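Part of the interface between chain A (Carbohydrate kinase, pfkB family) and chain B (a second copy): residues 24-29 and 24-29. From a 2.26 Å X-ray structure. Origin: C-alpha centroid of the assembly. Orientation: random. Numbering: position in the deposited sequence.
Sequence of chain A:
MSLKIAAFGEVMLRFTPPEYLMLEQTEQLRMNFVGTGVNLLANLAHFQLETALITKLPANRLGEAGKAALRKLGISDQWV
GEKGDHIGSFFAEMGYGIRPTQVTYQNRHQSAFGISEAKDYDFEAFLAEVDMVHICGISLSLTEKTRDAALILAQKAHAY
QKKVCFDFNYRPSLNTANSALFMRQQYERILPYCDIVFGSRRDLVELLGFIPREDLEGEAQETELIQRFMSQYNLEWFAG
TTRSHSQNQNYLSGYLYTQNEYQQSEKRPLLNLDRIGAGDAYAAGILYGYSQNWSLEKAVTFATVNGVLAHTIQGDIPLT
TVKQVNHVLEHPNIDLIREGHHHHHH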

# COMPACT_ATOMS: atom_id res chain seq x y z
N GLU A 24 2.88 16.20 4.65
CA GLU A 24 4.07 16.08 5.48
C GLU A 24 4.17 14.76 6.24
O GLU A 24 5.18 14.50 6.88
CB GLU A 24 4.16 17.25 6.47
CG GLU A 24 4.82 18.50 5.85
CD GLU A 24 4.91 19.69 6.82
OE1 GLU A 24 5.45 19.52 7.94
OE2 GLU A 24 4.47 20.80 6.45
N GLN A 25 3.14 13.92 6.16
CA GLN A 25 3.18 12.65 6.87
C GLN A 25 3.53 11.45 6.01
O GLN A 25 3.99 10.43 6.53
CB GLN A 25 1.83 12.36 7.53
CG GLN A 25 1.45 13.29 8.67
CD GLN A 25 0.08 12.96 9.22
OE1 GLN A 25 -0.94 13.22 8.59
NE2 GLN A 25 0.05 12.36 10.41
N THR A 26 3.33 11.55 4.70
CA THR A 26 3.61 10.40 3.85
C THR A 26 3.95 10.81 2.43
O THR A 26 3.53 11.86 1.96
CB THR A 26 2.38 9.43 3.81
OG1 THR A 26 2.70 8.27 3.03
CG2 THR A 26 1.18 10.11 3.19
N GLU A 27 4.70 9.95 1.75
CA GLU A 27 5.10 10.19 0.37
C GLU A 27 4.08 9.53 -0.56
O GLU A 27 4.11 9.75 -1.78
CB GLU A 27 6.50 9.60 0.10
CG GLU A 27 6.56 8.05 -0.05
CD GLU A 27 6.38 7.28 1.27
OE1 GLU A 27 6.11 7.91 2.32
OE2 GLU A 27 6.50 6.02 1.24
N GLN A 28 3.19 8.73 0.02
CA GLN A 28 2.17 8.00 -0.73
C GLN A 28 1.03 8.87 -1.25
O GLN A 28 0.57 9.79 -0.57
CB GLN A 28 1.55 6.89 0.14
CG GLN A 28 2.52 5.93 0.77
CD GLN A 28 1.80 4.90 1.63
OE1 GLN A 28 1.06 4.06 1.12
NE2 GLN A 28 2.00 4.97 2.95
N LEU A 29 0.57 8.55 -2.45
CA LEU A 29 -0.53 9.30 -3.06
C LEU A 29 -1.31 8.41 -4.01
O LEU A 29 -0.82 7.39 -4.48
CB LEU A 29 -0.01 10.48 -3.89
CG LEU A 29 0.80 11.63 -3.30
CD1 LEU A 29 1.42 12.40 -4.46
CD2 LEU A 29 -0.08 12.55 -2.45
N GLU B 24 15.09 5.52 5.83
CA GLU B 24 14.99 6.96 5.64
C GLU B 24 14.14 7.38 4.44
O GLU B 24 13.89 8.56 4.24
CB GLU B 24 16.40 7.59 5.52
CG GLU B 24 17.03 7.90 6.88
CD GLU B 24 18.43 8.52 6.79
OE1 GLU B 24 18.60 9.54 6.08
OE2 GLU B 24 19.36 8.00 7.44
N GLN B 25 13.68 6.41 3.65
CA GLN B 25 12.87 6.75 2.48
C GLN B 25 11.37 6.57 2.68
O GLN B 25 10.58 7.18 1.97
CB GLN B 25 13.28 5.90 1.27
CG GLN B 25 14.66 6.18 0.72
CD GLN B 25 15.00 5.27 -0.43
OE1 GLN B 25 15.26 4.08 -0.25
NE2 GLN B 25 14.99 5.81 -1.64
N THR B 26 10.97 5.74 3.63
CA THR B 26 9.55 5.50 3.82
C THR B 26 9.21 5.10 5.24
O THR B 26 10.05 4.55 5.95
CB THR B 26 9.04 4.38 2.85
OG1 THR B 26 7.63 4.22 2.99
CG2 THR B 26 9.72 3.06 3.16
N GLU B 27 7.97 5.37 5.64
CA GLU B 27 7.49 5.03 6.97
C GLU B 27 6.83 3.65 6.92
O GLU B 27 6.50 3.08 7.96
CB GLU B 27 6.47 6.07 7.46
CG GLU B 27 5.06 5.99 6.82
CD GLU B 27 4.98 6.45 5.35
OE1 GLU B 27 6.05 6.78 4.76
OE2 GLU B 27 3.85 6.49 4.80
N GLN B 28 6.63 3.14 5.71
CA GLN B 28 5.98 1.85 5.48
C GLN B 28 6.84 0.65 5.84
O GLN B 28 8.05 0.62 5.59
CB GLN B 28 5.56 1.71 4.01
CG GLN B 28 4.72 2.82 3.45
CD GLN B 28 4.39 2.59 1.98
OE1 GLN B 28 3.67 1.66 1.64
NE2 GLN B 28 4.95 3.43 1.10
N LEU B 29 6.20 -0.38 6.40
CA LEU B 29 6.90 -1.60 6.77
C LEU B 29 5.96 -2.79 6.72
O LEU B 29 4.75 -2.64 6.77
CB LEU B 29 7.43 -1.52 8.21
CG LEU B 29 8.44 -0.46 8.68
CD1 LEU B 29 8.44 -0.48 10.21
CD2 LEU B 29 9.84 -0.75 8.14

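Two copies of the same six-residue stretch meet across an exact two-fold axis, so every contact occurs twice or lies on the axis. The touching parts run 85° apart, nearly at right angles. The backbones stay well separated: the nearest CA atoms, those of Thr26(A) and Glu27(B) and their symmetry mates, are 7.3 Å apart. Side chains bridge this gap, and the two stretches together bury 246 Å².

Glu27(A) and Glu27(B) cover the most surface. Their CA-to-CB bonds point toward the partner stretch. With chi1 p and chi2 m, each side chain is bent, and its carboxylate reaches the other copy. There OE2 of Glu27(A) accepts two hydrogen bonds. OG1 of Thr26(B) donates to OE2 of Glu27(A) at 2.8 Å, and NE2 of Gln28(B) donates to the same OE2 at 3.0 Å. A hydroxyl and an amide thus converge on one carboxylate oxygen. The same pair of bonds forms in the reverse direction, onto OE2 of Glu27(B).

Thr26(A) and Thr26(B) are buried and contribute little area, but their hydroxyls have two roles. While donating across the interface, OG1 of Thr26(A) also accepts a hydrogen bond from the backbone N of Gln28(A), at 3.1 Å. This local bond ties the hydroxyl to the strand that begins at Gln28(A).

Gln28(A) and Gln28(B) come next in area, and their CA-to-CB bonds also point toward the partner stretch. Their side chains are extended at chi2 (t). The two amide groups meet near the axis, with CD of Gln28(A) 3.5 Å from CD of Gln28(B).

The two glutamates also approach each other directly. OE1 of Glu27(A) lies 2.7 Å from OE1 of Glu27(B). Two charged carboxylates would repel at this distance, so one acid group probably holds a proton and donates it.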